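Argininosuccinate lyase (Chelativorans sp., PDB 6RXA) is an EDDS lyase of the aspartase/fumarase superfamily that cleaves C-N bonds, and probably splits argininosuccinate into fumarate and arginine. Local coordinates at residues S365-R377 against D429-R443. The protein carries 2 engineered substitutions. Sequence-based numbering, arbitrary orientation.
Sequences STMTDLTDMLVRR and DIKDALDPWQNVLRR
Asp369 and the arginine pair Arg442 and Arg443 show how one buried carboxylate can gather charge from two directions. Arg443 comes end-on, its guanidinium turned only 22° from the carboxylate: NH2 reaches OD1 of Asp369 at 2.8 Å and also bonds to OD2, while NH1 shares OD1. Arg442 arrives side-on, NE and NH2 both donating to OD2, the NE of Arg442 lying 2.8 Å from OD2 of Asp369 and well above the carboxylate plane. Bent at chi3 (-74°), Arg442 can also pass NH1 to the carboxylate of Asp432. Over the carboxylate of Asp369 the amide of Asn439 lies stacked, its ND2 spent on the carbonyls of Ala433 and Asp435. In this all-helical C-terminal domain of the argininosuccinate lyase family, the network ties helix 367-377 to the end of helix 436-442, and Gln164, bonded to Arg443 NE, extends it to strand 161-167. Were the carboxylate of Asp369 replaced by the methyl of an alanine, Arg443 would probably lose its paired acid and Arg442 keep Asp432 alone, both guanidinium groups less firmly fixed. On the apolar side, against helix 429-434, Leu370 sets CG anti to its backbone nitrogen (chi1 -172°), bringing CD1 to 4.1 Å from Ala433 CB. Met373 curls so that its CE lies 3.7 Å from Asp429 CB. A water bridges Thr366 OG1 and the Leu434 carbonyl.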
# COMPACT_ATOMS: atom_id res chain seq x y z
N SER A 365 32.20 -8.94 20.01
CA SER A 365 31.86 -9.66 18.79
C SER A 365 32.73 -10.89 18.56
O SER A 365 32.38 -11.73 17.72
CB SER A 365 31.91 -8.72 17.59
OG SER A 365 33.24 -8.43 17.23
N THR A 366 33.86 -11.01 19.25
CA THR A 366 34.74 -12.18 19.11
C THR A 366 34.29 -13.37 19.95
O THR A 366 34.98 -14.39 19.96
CB THR A 366 36.17 -11.79 19.47
OG1 THR A 366 36.18 -11.21 20.78
CG2 THR A 366 36.71 -10.78 18.46
N MET A 367 33.15 -13.30 20.64
CA MET A 367 32.80 -14.37 21.57
C MET A 367 32.42 -15.67 20.86
O MET A 367 32.57 -16.75 21.44
CB MET A 367 31.70 -13.93 22.52
CG MET A 367 32.11 -12.85 23.50
SD MET A 367 33.46 -13.36 24.58
CE MET A 367 34.79 -12.33 23.96
N THR A 368 31.91 -15.60 19.62
CA THR A 368 31.62 -16.84 18.91
C THR A 368 32.89 -17.64 18.70
O THR A 368 32.93 -18.86 18.93
CB THR A 368 30.97 -16.58 17.55
OG1 THR A 368 29.71 -15.94 17.71
CG2 THR A 368 30.74 -17.93 16.84
N ASP A 369 33.97 -16.98 18.29
CA ASP A 369 35.22 -17.70 18.09
C ASP A 369 35.74 -18.30 19.39
O ASP A 369 36.30 -19.40 19.39
CB ASP A 369 36.27 -16.83 17.42
CG ASP A 369 36.16 -16.88 15.91
OD1 ASP A 369 35.07 -17.26 15.43
OD2 ASP A 369 37.16 -16.56 15.22
N LEU A 370 35.56 -17.61 20.52
CA LEU A 370 35.92 -18.21 21.80
C LEU A 370 35.10 -19.47 22.07
O LEU A 370 35.65 -20.49 22.52
CB LEU A 370 35.77 -17.18 22.92
CG LEU A 370 36.27 -17.56 24.32
CD1 LEU A 370 37.79 -17.76 24.29
CD2 LEU A 370 35.89 -16.51 25.35
N THR A 371 33.80 -19.43 21.76
CA THR A 371 32.93 -20.59 21.95
C THR A 371 33.32 -21.74 21.02
O THR A 371 33.39 -22.91 21.44
CB THR A 371 31.48 -20.18 21.67
OG1 THR A 371 31.14 -18.99 22.41
CG2 THR A 371 30.51 -21.30 22.05
N ASP A 372 33.53 -21.44 19.73
CA ASP A 372 33.92 -22.47 18.78
C ASP A 372 35.24 -23.11 19.19
O ASP A 372 35.44 -24.32 18.98
CB ASP A 372 34.10 -21.86 17.38
CG ASP A 372 32.78 -21.61 16.65
OD1 ASP A 372 31.80 -22.35 16.86
OD2 ASP A 372 32.75 -20.67 15.83
N MET A 373 36.14 -22.32 19.78
CA MET A 373 37.42 -22.85 20.23
C MET A 373 37.23 -23.89 21.33
O MET A 373 37.89 -24.93 21.33
CB MET A 373 38.32 -21.70 20.69
CG MET A 373 39.72 -22.12 21.10
SD MET A 373 39.80 -22.66 22.82
CE MET A 373 39.86 -21.07 23.65
N LEU A 374 36.33 -23.62 22.28
CA LEU A 374 36.09 -24.59 23.34
C LEU A 374 35.57 -25.91 22.76
O LEU A 374 36.06 -26.98 23.10
CB LEU A 374 35.10 -24.05 24.36
CG LEU A 374 35.47 -22.75 25.07
CD1 LEU A 374 34.41 -22.41 26.12
CD2 LEU A 374 36.84 -22.81 25.68
N VAL A 375 34.58 -25.82 21.86
CA VAL A 375 34.06 -27.03 21.21
C VAL A 375 35.18 -27.77 20.50
O VAL A 375 35.33 -28.99 20.64
CB VAL A 375 32.94 -26.65 20.23
CG1 VAL A 375 32.52 -27.85 19.40
CG2 VAL A 375 31.76 -26.07 20.99
N ARG A 376 35.98 -27.05 19.71
CA ARG A 376 37.01 -27.68 18.90
C ARG A 376 38.13 -28.25 19.75
O ARG A 376 38.65 -29.34 19.45
CB ARG A 376 37.56 -26.64 17.92
CG ARG A 376 38.44 -27.19 16.81
CD ARG A 376 38.96 -26.06 15.91
NE ARG A 376 37.89 -25.40 15.15
CZ ARG A 376 37.45 -24.16 15.36
NH1 ARG A 376 37.98 -23.40 16.31
NH2 ARG A 376 36.48 -23.68 14.60
N ARG A 377 38.51 -27.56 20.83
CA ARG A 377 39.67 -27.97 21.62
C ARG A 377 39.33 -29.04 22.65
O ARG A 377 40.11 -29.98 22.83
CB ARG A 377 40.29 -26.75 22.31
CG ARG A 377 40.96 -25.76 21.37
CD ARG A 377 42.35 -26.23 20.93
NE ARG A 377 43.30 -26.22 22.04
CZ ARG A 377 44.57 -26.62 21.95
NH1 ARG A 377 45.04 -27.08 20.80
NH2 ARG A 377 45.36 -26.57 23.01
N ASP A 429 45.34 -20.12 23.33
CA ASP A 429 44.09 -20.47 22.66
C ASP A 429 43.08 -19.33 22.77
O ASP A 429 42.38 -18.99 21.80
CB ASP A 429 43.47 -21.71 23.30
CG ASP A 429 44.26 -22.98 23.03
OD1 ASP A 429 44.93 -23.08 21.98
OD2 ASP A 429 44.19 -23.90 23.88
N ILE A 430 43.00 -18.73 23.96
CA ILE A 430 42.05 -17.64 24.20
C ILE A 430 42.46 -16.38 23.45
O ILE A 430 41.64 -15.76 22.75
CB ILE A 430 41.93 -17.39 25.72
CG1 ILE A 430 41.31 -18.60 26.41
CG2 ILE A 430 41.11 -16.13 25.99
CD1 ILE A 430 41.53 -18.66 27.92
N LYS A 431 43.73 -15.99 23.56
CA LYS A 431 44.21 -14.79 22.88
C LYS A 431 43.91 -14.86 21.39
O LYS A 431 43.41 -13.90 20.79
CB LYS A 431 45.71 -14.64 23.12
CG LYS A 431 46.30 -13.33 22.61
CD LYS A 431 47.82 -13.35 22.68
CE LYS A 431 48.41 -12.03 22.21
NZ LYS A 431 49.89 -12.11 22.04
N ASP A 432 44.21 -16.00 20.77
CA ASP A 432 43.98 -16.13 19.33
C ASP A 432 42.50 -16.13 18.99
O ASP A 432 42.12 -15.66 17.91
CB ASP A 432 44.65 -17.41 18.82
CG ASP A 432 44.40 -17.63 17.34
OD1 ASP A 432 44.85 -16.80 16.53
OD2 ASP A 432 43.75 -18.64 17.00
N ALA A 433 41.65 -16.65 19.87
CA ALA A 433 40.22 -16.63 19.62
C ALA A 433 39.66 -15.21 19.69
O ALA A 433 38.69 -14.89 19.01
CB ALA A 433 39.49 -17.53 20.62
N LEU A 434 40.27 -14.35 20.51
CA LEU A 434 39.78 -13.00 20.74
C LEU A 434 40.39 -11.97 19.81
O LEU A 434 40.04 -10.79 19.88
CB LEU A 434 40.05 -12.58 22.18
CG LEU A 434 39.41 -13.42 23.28
CD1 LEU A 434 39.90 -12.95 24.65
CD2 LEU A 434 37.90 -13.36 23.21
N ASP A 435 41.30 -12.37 18.94
CA ASP A 435 41.94 -11.44 18.01
C ASP A 435 40.97 -11.22 16.86
O ASP A 435 40.68 -12.17 16.11
CB ASP A 435 43.24 -12.08 17.51
CG ASP A 435 43.98 -11.20 16.52
OD1 ASP A 435 43.35 -10.40 15.80
OD2 ASP A 435 45.22 -11.32 16.45
N PRO A 436 40.43 -10.01 16.66
CA PRO A 436 39.38 -9.85 15.65
C PRO A 436 39.87 -10.09 14.23
O PRO A 436 39.07 -10.48 13.37
CB PRO A 436 38.89 -8.40 15.85
CG PRO A 436 40.05 -7.70 16.49
CD PRO A 436 40.75 -8.73 17.33
N TRP A 437 41.15 -9.82 13.95
CA TRP A 437 41.65 -10.11 12.61
C TRP A 437 41.72 -11.61 12.38
O TRP A 437 41.41 -12.08 11.28
CB TRP A 437 43.02 -9.46 12.39
CG TRP A 437 43.52 -9.64 10.99
CD1 TRP A 437 44.68 -10.24 10.59
CD2 TRP A 437 42.85 -9.23 9.79
NE1 TRP A 437 44.78 -10.23 9.21
CE2 TRP A 437 43.67 -9.60 8.70
CE3 TRP A 437 41.64 -8.58 9.53
CZ2 TRP A 437 43.31 -9.35 7.38
CZ3 TRP A 437 41.30 -8.32 8.22
CH2 TRP A 437 42.13 -8.71 7.16
N GLN A 438 42.11 -12.38 13.41
CA GLN A 438 42.05 -13.84 13.29
C GLN A 438 40.62 -14.33 13.12
O GLN A 438 40.40 -15.35 12.45
CB GLN A 438 42.74 -14.53 14.46
CG GLN A 438 44.23 -14.24 14.56
CD GLN A 438 44.99 -14.64 13.31
OE1 GLN A 438 44.85 -15.75 12.79
NE2 GLN A 438 45.81 -13.72 12.81
N ASN A 439 39.64 -13.64 13.71
CA ASN A 439 38.24 -14.01 13.47
C ASN A 439 37.92 -13.89 11.98
O ASN A 439 37.21 -14.72 11.42
CB ASN A 439 37.27 -13.10 14.24
CG ASN A 439 37.07 -13.52 15.68
OD1 ASN A 439 35.94 -13.70 16.12
ND2 ASN A 439 38.15 -13.65 16.42
N VAL A 440 38.42 -12.82 11.34
CA VAL A 440 38.18 -12.62 9.92
C VAL A 440 38.89 -13.70 9.11
O VAL A 440 38.29 -14.34 8.25
CB VAL A 440 38.62 -11.21 9.50
CG1 VAL A 440 38.60 -11.09 8.00
CG2 VAL A 440 37.69 -10.16 10.12
N LEU A 441 40.17 -13.93 9.41
CA LEU A 441 40.95 -14.89 8.64
C LEU A 441 40.38 -16.30 8.74
O LEU A 441 40.44 -17.07 7.77
CB LEU A 441 42.40 -14.86 9.11
CG LEU A 441 43.19 -13.59 8.81
CD1 LEU A 441 44.64 -13.72 9.31
CD2 LEU A 441 43.15 -13.27 7.34
N ARG A 442 39.85 -16.67 9.91
CA ARG A 442 39.28 -18.01 10.05
C ARG A 442 38.01 -18.20 9.22
O ARG A 442 37.68 -19.34 8.88
CB ARG A 442 38.97 -18.29 11.53
CG ARG A 442 40.21 -18.69 12.31
CD ARG A 442 39.86 -19.16 13.70
NE ARG A 442 39.49 -18.06 14.58
CZ ARG A 442 40.35 -17.41 15.37
NH1 ARG A 442 41.63 -17.74 15.41
NH2 ARG A 442 39.91 -16.42 16.14
N ARG A 443 37.30 -17.12 8.90
CA ARG A 443 36.05 -17.20 8.14
C ARG A 443 36.39 -17.08 6.66
O ARG A 443 36.21 -16.04 6.02
CB ARG A 443 35.09 -16.11 8.60
CG ARG A 443 34.55 -16.34 10.01
CD ARG A 443 33.84 -15.10 10.56
NE ARG A 443 33.09 -15.48 11.75
CZ ARG A 443 33.64 -15.78 12.92
NH1 ARG A 443 32.89 -16.16 13.95
NH2 ARG A 443 34.96 -15.72 13.06
O HOH W 1 33.32 -14.30 16.90
O HOH W 2 38.25 -9.62 21.44